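Local coordinates for protein 2-nitropropane dioxygenase (Streptomyces ansochromogenes, PDB 3BW2) that probably oxidises alkyl nitronates such as propionate 3-nitronate with molecular oxygen, using flavin mononucleotide as cofactor, at residues A234-S246 / A328-L340. Sequence-based numbering, arbitrary orientation.
With FMN (flavin mononucleotide), chain B.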
# COMPACT_ATOMS: atom_id res chain seq x y z
N ALA A 234 1.21 -1.12 -16.87
CA ALA A 234 0.60 -1.65 -15.67
C ALA A 234 0.40 -3.15 -15.86
O ALA A 234 -0.05 -3.58 -16.92
CB ALA A 234 -0.75 -0.98 -15.43
N GLN A 235 0.76 -3.93 -14.85
CA GLN A 235 0.59 -5.38 -14.91
C GLN A 235 -0.55 -5.75 -13.98
O GLN A 235 -0.54 -5.42 -12.79
CB GLN A 235 1.87 -6.09 -14.49
CG GLN A 235 1.72 -7.60 -14.49
CD GLN A 235 3.05 -8.32 -14.37
OE1 GLN A 235 3.91 -8.21 -15.25
NE2 GLN A 235 3.23 -9.06 -13.28
N LEU A 236 -1.55 -6.44 -14.53
CA LEU A 236 -2.74 -6.84 -13.79
C LEU A 236 -2.93 -8.34 -13.71
O LEU A 236 -2.93 -9.03 -14.73
CB LEU A 236 -3.99 -6.24 -14.44
CG LEU A 236 -4.22 -4.74 -14.50
CD1 LEU A 236 -3.09 -4.03 -15.22
CD2 LEU A 236 -5.54 -4.50 -15.21
N GLY A 237 -3.10 -8.84 -12.49
CA GLY A 237 -3.34 -10.25 -12.29
C GLY A 237 -4.80 -10.50 -11.95
O GLY A 237 -5.56 -10.99 -12.79
N THR A 238 -5.19 -10.14 -10.74
CA THR A 238 -6.56 -10.33 -10.26
C THR A 238 -7.65 -9.87 -11.23
O THR A 238 -8.67 -10.54 -11.39
CB THR A 238 -6.76 -9.63 -8.89
OG1 THR A 238 -5.85 -10.19 -7.93
CG2 THR A 238 -8.19 -9.83 -8.39
N ALA A 239 -7.43 -8.74 -11.90
CA ALA A 239 -8.42 -8.24 -12.85
C ALA A 239 -8.67 -9.27 -13.97
O ALA A 239 -9.79 -9.41 -14.44
CB ALA A 239 -7.96 -6.91 -13.44
N PHE A 240 -7.63 -9.98 -14.38
CA PHE A 240 -7.78 -10.98 -15.44
C PHE A 240 -8.16 -12.37 -14.91
O PHE A 240 -8.66 -13.21 -15.66
CB PHE A 240 -6.50 -11.08 -16.27
CG PHE A 240 -6.34 -9.95 -17.24
CD1 PHE A 240 -7.13 -9.88 -18.38
CD2 PHE A 240 -5.43 -8.93 -16.99
CE1 PHE A 240 -7.02 -8.81 -19.27
CE2 PHE A 240 -5.31 -7.85 -17.87
CZ PHE A 240 -6.11 -7.79 -19.01
N LEU A 241 -7.93 -12.59 -13.62
CA LEU A 241 -8.24 -13.87 -12.98
C LEU A 241 -9.73 -14.15 -13.10
O LEU A 241 -10.16 -15.30 -13.23
CB LEU A 241 -7.85 -13.81 -11.50
CG LEU A 241 -8.00 -15.04 -10.61
CD1 LEU A 241 -7.13 -16.17 -11.12
CD2 LEU A 241 -7.59 -14.69 -9.19
N ALA A 242 -10.51 -13.08 -13.08
CA ALA A 242 -11.97 -13.15 -13.14
C ALA A 242 -12.58 -13.27 -14.54
O ALA A 242 -13.78 -13.48 -14.67
CB ALA A 242 -12.56 -11.93 -12.43
N THR A 243 -11.76 -13.13 -15.59
CA THR A 243 -12.27 -13.21 -16.95
C THR A 243 -12.60 -14.64 -17.39
O THR A 243 -12.12 -15.61 -16.79
CB THR A 243 -11.28 -12.57 -17.98
OG1 THR A 243 -10.04 -13.29 -17.98
CG2 THR A 243 -11.02 -11.12 -17.62
N ASP A 244 -13.41 -14.76 -18.43
CA ASP A 244 -13.81 -16.08 -18.92
C ASP A 244 -12.66 -16.97 -19.36
O ASP A 244 -12.68 -18.17 -19.09
CB ASP A 244 -14.84 -15.93 -20.05
CG ASP A 244 -16.12 -15.25 -19.59
OD1 ASP A 244 -16.43 -15.35 -18.39
OD2 ASP A 244 -16.83 -14.64 -20.42
N GLU A 245 -11.66 -16.41 -20.03
CA GLU A 245 -10.52 -17.20 -20.50
C GLU A 245 -9.63 -17.70 -19.37
O GLU A 245 -8.84 -18.63 -19.56
CB GLU A 245 -9.65 -16.39 -21.49
CG GLU A 245 -10.31 -16.12 -22.83
CD GLU A 245 -11.28 -14.94 -22.79
OE1 GLU A 245 -11.53 -14.40 -21.69
OE2 GLU A 245 -11.78 -14.57 -23.88
N SER A 246 -9.75 -17.07 -18.20
CA SER A 246 -8.96 -17.48 -17.04
C SER A 246 -9.32 -18.90 -16.65
O SER A 246 -10.49 -19.27 -16.63
CB SER A 246 -9.22 -16.56 -15.85
OG SER A 246 -8.73 -17.16 -14.66
N ALA A 328 -13.41 -6.86 -9.27
CA ALA A 328 -13.25 -7.80 -10.38
C ALA A 328 -14.48 -7.82 -11.28
O ALA A 328 -15.61 -7.74 -10.81
CB ALA A 328 -12.96 -9.19 -9.85
N ARG A 329 -14.24 -7.92 -12.59
CA ARG A 329 -15.33 -7.95 -13.56
C ARG A 329 -15.28 -9.24 -14.38
O ARG A 329 -14.23 -9.62 -14.89
CB ARG A 329 -15.25 -6.71 -14.46
CG ARG A 329 -15.55 -5.41 -13.70
CD ARG A 329 -15.47 -4.16 -14.57
NE ARG A 329 -14.10 -3.69 -14.77
CZ ARG A 329 -13.78 -2.49 -15.25
NH1 ARG A 329 -14.75 -1.64 -15.58
NH2 ARG A 329 -12.51 -2.13 -15.37
N GLU A 330 -16.42 -9.93 -14.48
CA GLU A 330 -16.50 -11.19 -15.20
C GLU A 330 -16.98 -11.03 -16.64
O GLU A 330 -18.17 -10.87 -16.90
CB GLU A 330 -17.44 -12.15 -14.47
CG GLU A 330 -17.05 -12.45 -13.04
CD GLU A 330 -18.10 -13.27 -12.31
OE1 GLU A 330 -19.26 -12.81 -12.23
OE2 GLU A 330 -17.77 -14.37 -11.82
N LEU A 331 -16.04 -11.10 -17.58
CA LEU A 331 -16.35 -10.97 -18.99
C LEU A 331 -15.13 -11.45 -19.76
O LEU A 331 -14.12 -11.79 -19.15
CB LEU A 331 -16.65 -9.50 -19.33
CG LEU A 331 -15.81 -8.42 -18.64
CD1 LEU A 331 -14.34 -8.66 -18.86
CD2 LEU A 331 -16.21 -7.06 -19.19
N PRO A 332 -15.22 -11.51 -21.10
CA PRO A 332 -14.06 -11.98 -21.88
C PRO A 332 -12.87 -11.05 -21.64
O PRO A 332 -13.04 -9.84 -21.50
CB PRO A 332 -14.56 -11.90 -23.33
CG PRO A 332 -16.05 -12.13 -23.18
CD PRO A 332 -16.39 -11.30 -21.97
N ALA A 333 -11.68 -11.63 -21.58
CA ALA A 333 -10.47 -10.85 -21.34
C ALA A 333 -10.30 -9.74 -22.38
O ALA A 333 -9.86 -8.63 -22.06
CB ALA A 333 -9.25 -11.76 -21.35
N GLY A 334 -10.64 -10.04 -23.63
CA GLY A 334 -10.52 -9.05 -24.69
C GLY A 334 -11.41 -7.84 -24.43
O GLY A 334 -11.01 -6.70 -24.69
N ARG A 335 -12.61 -8.08 -23.91
CA ARG A 335 -13.52 -6.99 -23.61
C ARG A 335 -13.02 -6.20 -22.40
O ARG A 335 -13.22 -4.99 -22.32
CB ARG A 335 -14.94 -7.54 -23.36
CG ARG A 335 -15.49 -8.44 -24.47
CD ARG A 335 -15.27 -7.87 -25.88
NE ARG A 335 -15.94 -6.58 -26.10
CZ ARG A 335 -17.23 -6.42 -26.38
NH1 ARG A 335 -18.04 -7.47 -26.50
NH2 ARG A 335 -17.72 -5.20 -26.57
N LEU A 336 -12.36 -6.88 -21.47
CA LEU A 336 -11.83 -6.21 -20.28
C LEU A 336 -10.72 -5.24 -20.70
O LEU A 336 -10.58 -4.16 -20.13
CB LEU A 336 -11.27 -7.23 -19.28
CG LEU A 336 -10.54 -6.61 -18.08
CD1 LEU A 336 -11.50 -5.73 -17.28
CD2 LEU A 336 -9.96 -7.71 -17.20
N VAL A 337 -9.93 -5.64 -21.69
CA VAL A 337 -8.86 -4.78 -22.18
C VAL A 337 -9.49 -3.53 -22.79
O VAL A 337 -9.00 -2.42 -22.58
CB VAL A 337 -7.99 -5.49 -23.24
CG1 VAL A 337 -7.02 -4.50 -23.86
CG2 VAL A 337 -7.22 -6.65 -22.59
N GLU A 338 -10.58 -3.73 -23.52
CA GLU A 338 -11.28 -2.61 -24.16
C GLU A 338 -11.84 -1.65 -23.11
O GLU A 338 -11.73 -0.43 -23.26
CB GLU A 338 -12.42 -3.13 -25.05
CG GLU A 338 -11.93 -3.95 -26.23
CD GLU A 338 -13.07 -4.55 -27.05
OE1 GLU A 338 -12.78 -5.25 -28.04
OE2 GLU A 338 -14.25 -4.32 -26.70
N VAL A 339 -12.44 -2.19 -22.05
CA VAL A 339 -12.98 -1.35 -20.99
C VAL A 339 -11.84 -0.61 -20.30
O VAL A 339 -11.93 0.60 -20.05
CB VAL A 339 -13.74 -2.19 -19.94
CG1 VAL A 339 -14.19 -1.31 -18.79
CG2 VAL A 339 -14.95 -2.86 -20.59
N LEU A 340 -10.76 -1.32 -19.98
CA LEU A 340 -9.62 -0.69 -19.33
C LEU A 340 -9.06 0.42 -20.22
O LEU A 340 -8.70 1.49 -19.74
CB LEU A 340 -8.54 -1.72 -19.02
CG LEU A 340 -8.91 -2.78 -17.98
CD1 LEU A 340 -7.83 -3.86 -17.92
CD2 LEU A 340 -9.08 -2.12 -16.61
N1 FMN B . 3.58 -13.52 -10.61
C2 FMN B . 4.61 -14.24 -11.24
O2 FMN B . 5.65 -13.67 -11.56
N3 FMN B . 4.47 -15.59 -11.51
C4 FMN B . 3.32 -16.29 -11.19
O4 FMN B . 3.23 -17.51 -11.46
C4A FMN B . 2.25 -15.58 -10.57
N5 FMN B . 1.06 -16.22 -10.26
C5A FMN B . -0.01 -15.54 -9.67
C6 FMN B . -1.22 -16.23 -9.39
C7 FMN B . -2.35 -15.58 -8.80
C7M FMN B . -3.71 -16.15 -9.28
C8 FMN B . -2.19 -14.16 -8.56
C8M FMN B . -3.36 -13.17 -8.62
C9 FMN B . -0.98 -13.46 -8.82
C9A FMN B . 0.12 -14.14 -9.38
N10 FMN B . 1.34 -13.48 -9.68
C10 FMN B . 2.41 -14.18 -10.29
C1' FMN B . 1.59 -12.04 -9.21
C2' FMN B . 1.34 -11.11 -10.43
O2' FMN B . 2.52 -11.08 -11.22
C3' FMN B . 1.05 -9.63 -10.00
O3' FMN B . 2.17 -9.21 -9.23
C4' FMN B . -0.23 -9.45 -9.16
O4' FMN B . -1.27 -10.19 -9.79
C5' FMN B . -0.62 -7.95 -9.06
O5' FMN B . -1.82 -7.75 -8.27
P FMN B . -3.37 -7.78 -8.79
O1P FMN B . -2.87 -7.21 -10.08
O2P FMN B . -3.56 -6.96 -7.53
O3P FMN B . -3.25 -9.28 -8.63
O HOH W 1 -11.89 -7.63 -14.03
O HOH W 2 -11.70 -12.27 -25.07
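Glu245 reaches Ala333 at the start of helix 333-350. Its side chain is bent at chi2 (81°), which turns the carboxylate back to the helix N-terminus. Ala333 N donates to Glu245 OE1 at 2.8 Å in a nearly straight bond, meeting the oxygen from above the carboxylate plane. Glu245 OE2 accepts a hydrogen bond from a water, which in turn accepts one from Gly334 N. Replacing Glu245 by an alanine removes the carboxylate, which would probably leave Ala333 N without its acceptor and the water less firmly placed. Before Glu245 in the chain, Asp244 N donates to Leu331 O at 3.1 Å. Thr243 packs its CG2 on Leu336 CD2, while OG1 bonds back to Phe240 O at 2.7 Å. The fold is a TIM barrel, and helix 333-350 lies outside the strand 233-236. Just past the C-terminal end of that strand, Gly237 N and Thr238 N and OG1 bind the FMN phosphate. Leu336, with CG anti to its own N (chi1 173°), sets CD2 over one face of the Phe240 ring, 4.0 Å from the centroid. Val337 CG2 meets the ring at its edge, 3.9 Å from Phe240 CZ. Deeper in, Leu236 CD2 and Leu340 CD1 meet tip to tip at 3.6 Å.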